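Long-range contact in carboxylesterase (Est-2) (Archaeoglobus fulgidus, PDB 5FRD), which probably hydrolyses carboxylic esters, as an alpha/beta-hydrolase esterase of a thermophile, and binds a coenzyme A molecule near its active site: residues L90-L98 against L109-L118. Residues are numbered along the deposited sequence; the frame is centred on the assembly and turned at random. Where two conformers were deposited one is given.
With COA (coenzyme A), chain C.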
ATOM      1  N   LEU A  90       2.810  -1.202   4.551  1.00 14.57           N
ATOM      2  CA  LEU A  90       3.048  -2.626   4.273  0.70 14.23           C
ATOM      3  C   LEU A  90       2.886  -2.934   2.784  1.00 13.87           C
ATOM      4  O   LEU A  90       3.683  -3.692   2.199  1.00 14.15           O
ATOM      5  CB  LEU A  90       2.070  -3.509   5.048  0.70 15.34           C
ATOM      6  CG  LEU A  90       1.957  -4.994   4.651  0.70 16.91           C
ATOM      7  CD1 LEU A  90       3.243  -5.708   4.974  0.70 15.52           C
ATOM      8  CD2 LEU A  90       0.767  -5.658   5.334  0.70 18.77           C
ATOM      9  N   GLY A  91       1.831  -2.412   2.161  1.00 12.92           N
ATOM     10  CA  GLY A  91       1.590  -2.682   0.740  1.00 12.88           C
ATOM     11  C   GLY A  91       2.689  -2.152  -0.160  1.00 12.86           C
ATOM     12  O   GLY A  91       2.908  -2.657  -1.267  1.00 13.00           O
ATOM     13  N   GLY A  92       3.364  -1.074   0.273  1.00 12.70           N
ATOM     14  CA  GLY A  92       4.528  -0.564  -0.437  1.00 15.23           C
ATOM     15  C   GLY A  92       5.736  -1.473  -0.297  1.00 14.40           C
ATOM     16  O   GLY A  92       6.546  -1.559  -1.218  1.00 14.20           O
ATOM     17  N   ALA A  93       5.864  -2.137   0.835  1.00 13.57           N
ATOM     18  CA  ALA A  93       6.907  -3.178   1.024  1.00 12.20           C
ATOM     19  C   ALA A  93       6.608  -4.354   0.107  1.00 13.42           C
ATOM     20  O   ALA A  93       7.497  -4.892  -0.578  1.00 15.52           O
ATOM     21  CB  ALA A  93       7.007  -3.608   2.466  1.00 12.95           C
ATOM     22  N   VAL A  94       5.354  -4.774   0.077  1.00 13.00           N
ATOM     23  CA  VAL A  94       4.897  -5.838  -0.824  1.00 12.97           C
ATOM     24  C   VAL A  94       5.169  -5.433  -2.265  1.00 15.62           C
ATOM     25  O   VAL A  94       5.698  -6.244  -3.035  1.00 14.84           O
ATOM     26  CB  VAL A  94       3.410  -6.171  -0.590  1.00 13.27           C
ATOM     27  CG1 VAL A  94       2.899  -7.142  -1.647  1.00 16.41           C
ATOM     28  CG2 VAL A  94       3.209  -6.735   0.802  1.00 15.17           C
ATOM     29  N   ALA A  95       4.873  -4.188  -2.647  1.00 13.14           N
ATOM     30  CA  ALA A  95       5.157  -3.714  -3.990  1.00 13.59           C
ATOM     31  C   ALA A  95       6.637  -3.791  -4.351  1.00 15.16           C
ATOM     32  O   ALA A  95       6.963  -4.165  -5.480  1.00 15.96           O
ATOM     33  CB  ALA A  95       4.647  -2.284  -4.168  1.00 14.27           C
ATOM     34  N   GLN A  96       7.515  -3.406  -3.431  1.00 14.15           N
ATOM     35  CA  GLN A  96       8.940  -3.461  -3.695  1.00 14.62           C
ATOM     36  C   GLN A  96       9.377  -4.914  -3.907  1.00 17.46           C
ATOM     37  O   GLN A  96      10.105  -5.181  -4.883  1.00 18.39           O
ATOM     38  CB  GLN A  96       9.721  -2.845  -2.542  1.00 16.00           C
ATOM     39  CG  GLN A  96       9.555  -1.345  -2.440  1.00 15.85           C
ATOM     40  CD  GLN A  96      10.120  -0.815  -1.157  1.00 16.03           C
ATOM     41  OE1 GLN A  96      11.333  -0.686  -1.018  1.00 17.12           O
ATOM     42  NE2 GLN A  96       9.263  -0.545  -0.182  1.00 15.70           N
ATOM     43  N   LYS A  97       8.941  -5.841  -3.053  1.00 16.19           N
ATOM     44  CA  LYS A  97       9.282  -7.250  -3.219  0.70 15.02           C
ATOM     45  C   LYS A  97       8.681  -7.825  -4.493  1.00 17.84           C
ATOM     46  O   LYS A  97       9.325  -8.655  -5.180  1.00 19.40           O
ATOM     47  CB  LYS A  97       8.927  -8.075  -1.998  0.70 16.09           C
ATOM     48  CG  LYS A  97       9.712  -7.719  -0.753  0.70 20.34           C
ATOM     49  CD  LYS A  97      11.191  -8.081  -0.806  0.70 36.77           C
ATOM     50  CE  LYS A  97      11.744  -8.358   0.583  0.70 45.68           C
ATOM     51  NZ  LYS A  97      12.964  -9.200   0.484  0.70 36.49           N
ATOM     52  N   LEU A  98       7.476  -7.402  -4.854  1.00 15.64           N
ATOM     53  CA  LEU A  98       6.854  -7.811  -6.094  1.00 16.43           C
ATOM     54  C   LEU A  98       7.703  -7.393  -7.296  1.00 17.95           C
ATOM     55  O   LEU A  98       7.919  -8.190  -8.225  1.00 17.76           O
ATOM     56  CB  LEU A  98       5.429  -7.253  -6.178  1.00 15.67           C
ATOM     57  CG  LEU A  98       4.573  -7.593  -7.385  1.00 18.21           C
ATOM     58  CD1 LEU A  98       3.087  -7.434  -7.058  1.00 20.50           C
ATOM     59  CD2 LEU A  98       4.916  -6.748  -8.591  1.00 22.25           C
ATOM     60  N   LEU A 109       5.851   1.959 -10.509  1.00 15.10           N
ATOM     61  CA  LEU A 109       5.630   1.789  -9.078  1.00 14.37           C
ATOM     62  C   LEU A 109       5.122   3.089  -8.495  1.00 15.85           C
ATOM     63  O   LEU A 109       5.630   4.150  -8.860  1.00 15.37           O
ATOM     64  CB  LEU A 109       6.913   1.405  -8.378  1.00 17.89           C
ATOM     65  CG  LEU A 109       7.389  -0.030  -8.488  1.00 19.58           C
ATOM     66  CD1 LEU A 109       8.743  -0.191  -7.815  1.00 22.20           C
ATOM     67  CD2 LEU A 109       6.421  -0.972  -7.784  1.00 24.36           C
ATOM     68  N   VAL A 110       4.160   3.019  -7.590  1.00 13.68           N
ATOM     69  CA  VAL A 110       3.679   4.170  -6.845  1.00 12.72           C
ATOM     70  C   VAL A 110       3.820   3.767  -5.396  1.00 13.02           C
ATOM     71  O   VAL A 110       3.152   2.862  -4.916  1.00 14.10           O
ATOM     72  CB  VAL A 110       2.282   4.572  -7.230  1.00 13.29           C
ATOM     73  CG1 VAL A 110       1.854   5.783  -6.390  1.00 13.44           C
ATOM     74  CG2 VAL A 110       2.161   4.842  -8.711  1.00 14.28           C
ATOM     75  N   LEU A 111       4.745   4.403  -4.690  1.00 12.59           N
ATOM     76  CA  LEU A 111       5.098   4.092  -3.324  1.00 13.55           C
ATOM     77  C   LEU A 111       4.482   5.178  -2.456  1.00 13.56           C
ATOM     78  O   LEU A 111       4.874   6.346  -2.539  1.00 14.38           O
ATOM     79  CB  LEU A 111       6.609   4.061  -3.157  1.00 13.31           C
ATOM     80  CG  LEU A 111       7.303   3.013  -4.021  1.00 14.68           C
ATOM     81  CD1 LEU A 111       8.808   3.187  -3.883  1.00 17.73           C
ATOM     82  CD2 LEU A 111       6.870   1.592  -3.645  1.00 17.78           C
ATOM     83  N   VAL A 112       3.506   4.803  -1.655  1.00 12.10           N
ATOM     84  CA  VAL A 112       2.699   5.726  -0.882  1.00 13.73           C
ATOM     85  C   VAL A 112       2.896   5.441   0.600  1.00 13.65           C
ATOM     86  O   VAL A 112       2.626   4.334   1.067  1.00 14.32           O
ATOM     87  CB  VAL A 112       1.193   5.571  -1.207  1.00 13.96           C
ATOM     88  CG1 VAL A 112       0.415   6.666  -0.501  1.00 13.81           C
ATOM     89  CG2 VAL A 112       0.926   5.598  -2.718  1.00 14.94           C
ATOM     90  N   GLY A 113       3.335   6.438   1.379  1.00 12.49           N
ATOM     91  CA  GLY A 113       3.440   6.250   2.815  1.00 13.39           C
ATOM     92  C   GLY A 113       4.148   4.943   3.173  1.00 14.02           C
ATOM     93  O   GLY A 113       3.601   4.076   3.884  1.00 13.41           O
ATOM     94  N   THR A 114       5.360   4.760   2.665  1.00 13.15           N
ATOM     95  CA  THR A 114       6.076   3.526   2.851  1.00 13.34           C
ATOM     96  C   THR A 114       7.552   3.794   3.031  1.00 14.09           C
ATOM     97  O   THR A 114       7.933   4.908   3.367  1.00 14.85           O
ATOM     98  CB  THR A 114       5.701   2.552   1.700  1.00 13.89           C
ATOM     99  OG1 THR A 114       6.219   1.237   1.967  1.00 13.62           O
ATOM    100  CG2 THR A 114       6.189   3.019   0.368  1.00 14.36           C
ATOM    101  N   GLY A 115       8.385   2.770   2.913  1.00 13.49           N
ATOM    102  CA  GLY A 115       9.802   2.924   3.200  1.00 13.83           C
ATOM    103  C   GLY A 115      10.570   1.698   2.783  1.00 14.95           C
ATOM    104  O   GLY A 115      10.005   0.612   2.554  1.00 14.60           O
ATOM    105  N   ALA A 116      11.875   1.865   2.695  1.00 15.10           N
ATOM    106  CA  ALA A 116      12.801   0.750   2.451  1.00 14.53           C
ATOM    107  C   ALA A 116      13.063  -0.108   3.675  1.00 15.94           C
ATOM    108  O   ALA A 116      13.576  -1.211   3.571  1.00 16.68           O
ATOM    109  CB  ALA A 116      14.113   1.295   1.914  1.00 16.78           C
ATOM    110  N   ARG A 117      12.658   0.377   4.834  1.00 15.77           N
ATOM    111  CA  ARG A 117      12.739  -0.301   6.110  1.00 16.06           C
ATOM    112  C   ARG A 117      11.572   0.228   6.939  1.00 17.24           C
ATOM    113  O   ARG A 117      11.319   1.459   6.938  1.00 16.82           O
ATOM    114  CB  ARG A 117      14.060   0.019   6.812  1.00 17.92           C
ATOM    115  CG  ARG A 117      14.273  -0.755   8.106  1.00 20.90           C
ATOM    116  CD  ARG A 117      15.495  -0.251   8.861  1.00 24.42           C
ATOM    117  NE  ARG A 117      16.727  -0.714   8.222  1.00 24.86           N
ATOM    118  CZ  ARG A 117      17.951  -0.420   8.652  1.00 34.77           C
ATOM    119  NH1 ARG A 117      18.136   0.381   9.695  1.00 32.81           N
ATOM    120  NH2 ARG A 117      18.998  -0.908   7.988  1.00 37.10           N
ATOM    121  N   LEU A 118      10.861  -0.680   7.614  1.00 17.34           N
ATOM    122  CA  LEU A 118       9.607  -0.310   8.289  1.00 16.01           C
ATOM    123  C   LEU A 118       9.558  -0.771   9.731  1.00 17.60           C
ATOM    124  O   LEU A 118       8.567  -1.346  10.205  1.00 16.44           O
ATOM    125  CB  LEU A 118       8.414  -0.827   7.474  1.00 15.42           C
ATOM    126  CG  LEU A 118       8.203  -0.171   6.103  1.00 17.07           C
ATOM    127  CD1 LEU A 118       7.095  -0.897   5.354  1.00 16.75           C
ATOM    128  CD2 LEU A 118       7.856   1.313   6.230  1.00 16.60           C
TER
HETATM  129  N1A COA C1257      14.262   5.313   4.952  1.00 20.45           N
HETATM  130  C2A COA C1257      15.359   6.041   5.206  1.00 23.06           C
HETATM  131  N3A COA C1257      16.032   5.921   6.357  1.00 27.31           N
HETATM  132  C4A COA C1257      15.637   5.039   7.302  1.00 22.76           C
HETATM  133  C5A COA C1257      14.465   4.213   7.103  1.00 20.79           C
HETATM  134  C6A COA C1257      13.780   4.384   5.833  1.00 20.31           C
HETATM  135  N6A COA C1257      12.673   3.657   5.573  1.00 18.08           N
HETATM  136  N7A COA C1257      14.273   3.449   8.190  1.00 22.45           N
HETATM  137  C8A COA C1257      15.290   3.749   9.018  1.00 29.53           C
HETATM  138  N9A COA C1257      16.085   4.697   8.481  1.00 29.43           N
HETATM  139  C1B COA C1257      17.265   5.285   9.143  1.00 31.94           C
HETATM  140  C2B COA C1257      16.780   6.157  10.264  1.00 28.71           C
HETATM  141  O2B COA C1257      16.456   7.455   9.767  1.00 35.12           O
HETATM  142  C3B COA C1257      17.950   6.088  11.232  1.00 38.10           C
HETATM  143  O3B COA C1257      18.939   7.033  10.827  1.00 50.13           O
HETATM  144  P3B COA C1257      19.714   7.982  11.882  1.00 54.57           P
HETATM  145  O7A COA C1257      20.459   6.963  12.720  1.00 66.89           O
HETATM  146  O8A COA C1257      18.600   8.730  12.587  1.00 43.84           O
HETATM  147  O9A COA C1257      20.571   8.861  10.999  1.00 65.70           O
HETATM  148  C4B COA C1257      18.481   4.679  11.051  1.00 26.28           C
HETATM  149  O4B COA C1257      18.045   4.268   9.741  1.00 29.39           O
HETATM  150  C5B COA C1257      17.999   3.684  12.093  1.00 27.50           C
HETATM  151  O5B COA C1257      16.562   3.656  12.090  1.00 25.67           O
HETATM  152  P1A COA C1257      15.752   2.307  12.408  1.00 24.39           P
HETATM  153  O1A COA C1257      16.322   1.160  11.682  1.00 23.99           O
HETATM  154  O2A COA C1257      14.291   2.659  12.125  1.00 23.91           O
HETATM  155  O3A COA C1257      15.945   1.960  13.966  1.00 27.30           O
HETATM  156  P2A COA C1257      15.762   2.896  15.262  1.00 30.20           P
HETATM  157  O4A COA C1257      15.963   1.902  16.372  1.00 35.35           O
HETATM  158  O5A COA C1257      16.572   4.147  15.114  1.00 36.21           O
HETATM  159  O6A COA C1257      14.235   3.429  15.268  1.00 28.66           O
HETATM  160  CBP COA C1257      11.873   3.394  15.425  1.00 21.99           C
HETATM  161  CCP COA C1257      13.135   2.543  15.433  1.00 29.29           C
HETATM  162  CDP COA C1257      10.670   2.459  15.528  1.00 25.76           C
HETATM  163  CEP COA C1257      11.915   4.339  16.642  1.00 28.13           C
HETATM  164  CAP COA C1257      11.818   4.197  14.100  1.00 26.55           C
HETATM  165  OAP COA C1257      11.940   3.301  12.965  1.00 24.69           O
HETATM  166  C9P COA C1257      10.551   5.014  13.972  1.00 24.63           C
HETATM  167  O9P COA C1257      10.364   5.972  14.694  1.00 25.62           O
HETATM  168  N8P COA C1257       9.684   4.644  13.012  1.00 24.01           N
HETATM  169  C7P COA C1257       8.495   5.417  12.645  1.00 22.35           C
HETATM  170  C6P COA C1257       7.233   5.017  13.403  1.00 22.24           C
HETATM  171  C5P COA C1257       6.597   3.682  13.072  1.00 22.76           C
HETATM  172  O5P COA C1257       6.287   2.894  13.975  1.00 21.01           O
HETATM  173  N4P COA C1257       6.332   3.434  11.787  1.00 21.12           N
HETATM  174  C3P COA C1257       5.624   2.253  11.348  1.00 24.81           C
HETATM  175  C2P COA C1257       6.147   1.820   9.999  1.00 23.39           C
HETATM  176  S1P COA C1257       5.142   0.441   9.406  1.00 24.44           S
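Gln96 reaches from helix 90-98 to the loop after strand 109-112, where its NE2 donates to Gly115 O at 3.1 Å, almost straight at 171°. The same NE2 also donates to Gly92 O, one turn back in its own helix. Both acceptors lie within a few degrees of the amide plane, whereas NE2 stands above each carbonyl plane; Gly92 O thus accepts Gln96 NE2 on one face and Gln96 N on the other. With OE1 bonded to Tyr181 OH, the rotation of the amide is fixed at both ends. Leu111 crosses the glutamine chain at about a right angle, its CD2 4.2 Å from Gln96 CG. Thr114 abuts the helix where Gly92 has no side chain: OG1, anti to the backbone N (chi1 -170°), comes 3.4 Å from Gly92 CA and bonds to Ser89 O, in the presumed nucleophile elbow. Apolar contacts flank this centre, Leu109 CD2 lying 4.2 Å from Ala95 CB and Leu118 CD1 4.0 Å from Ala93 CB. Beyond them, Arg117 O accepts from N6A of coenzyme A, and Arg117 NH1 donates to its O1A (2.8 Å), in the guanidinium plane, while Asp176 pairs with NE. The chemistry implies that apolar packing seats the beta-alpha-beta unit's helix on its second strand, at 152°, while Gln96 ties that helix to the following ligand-binding loop.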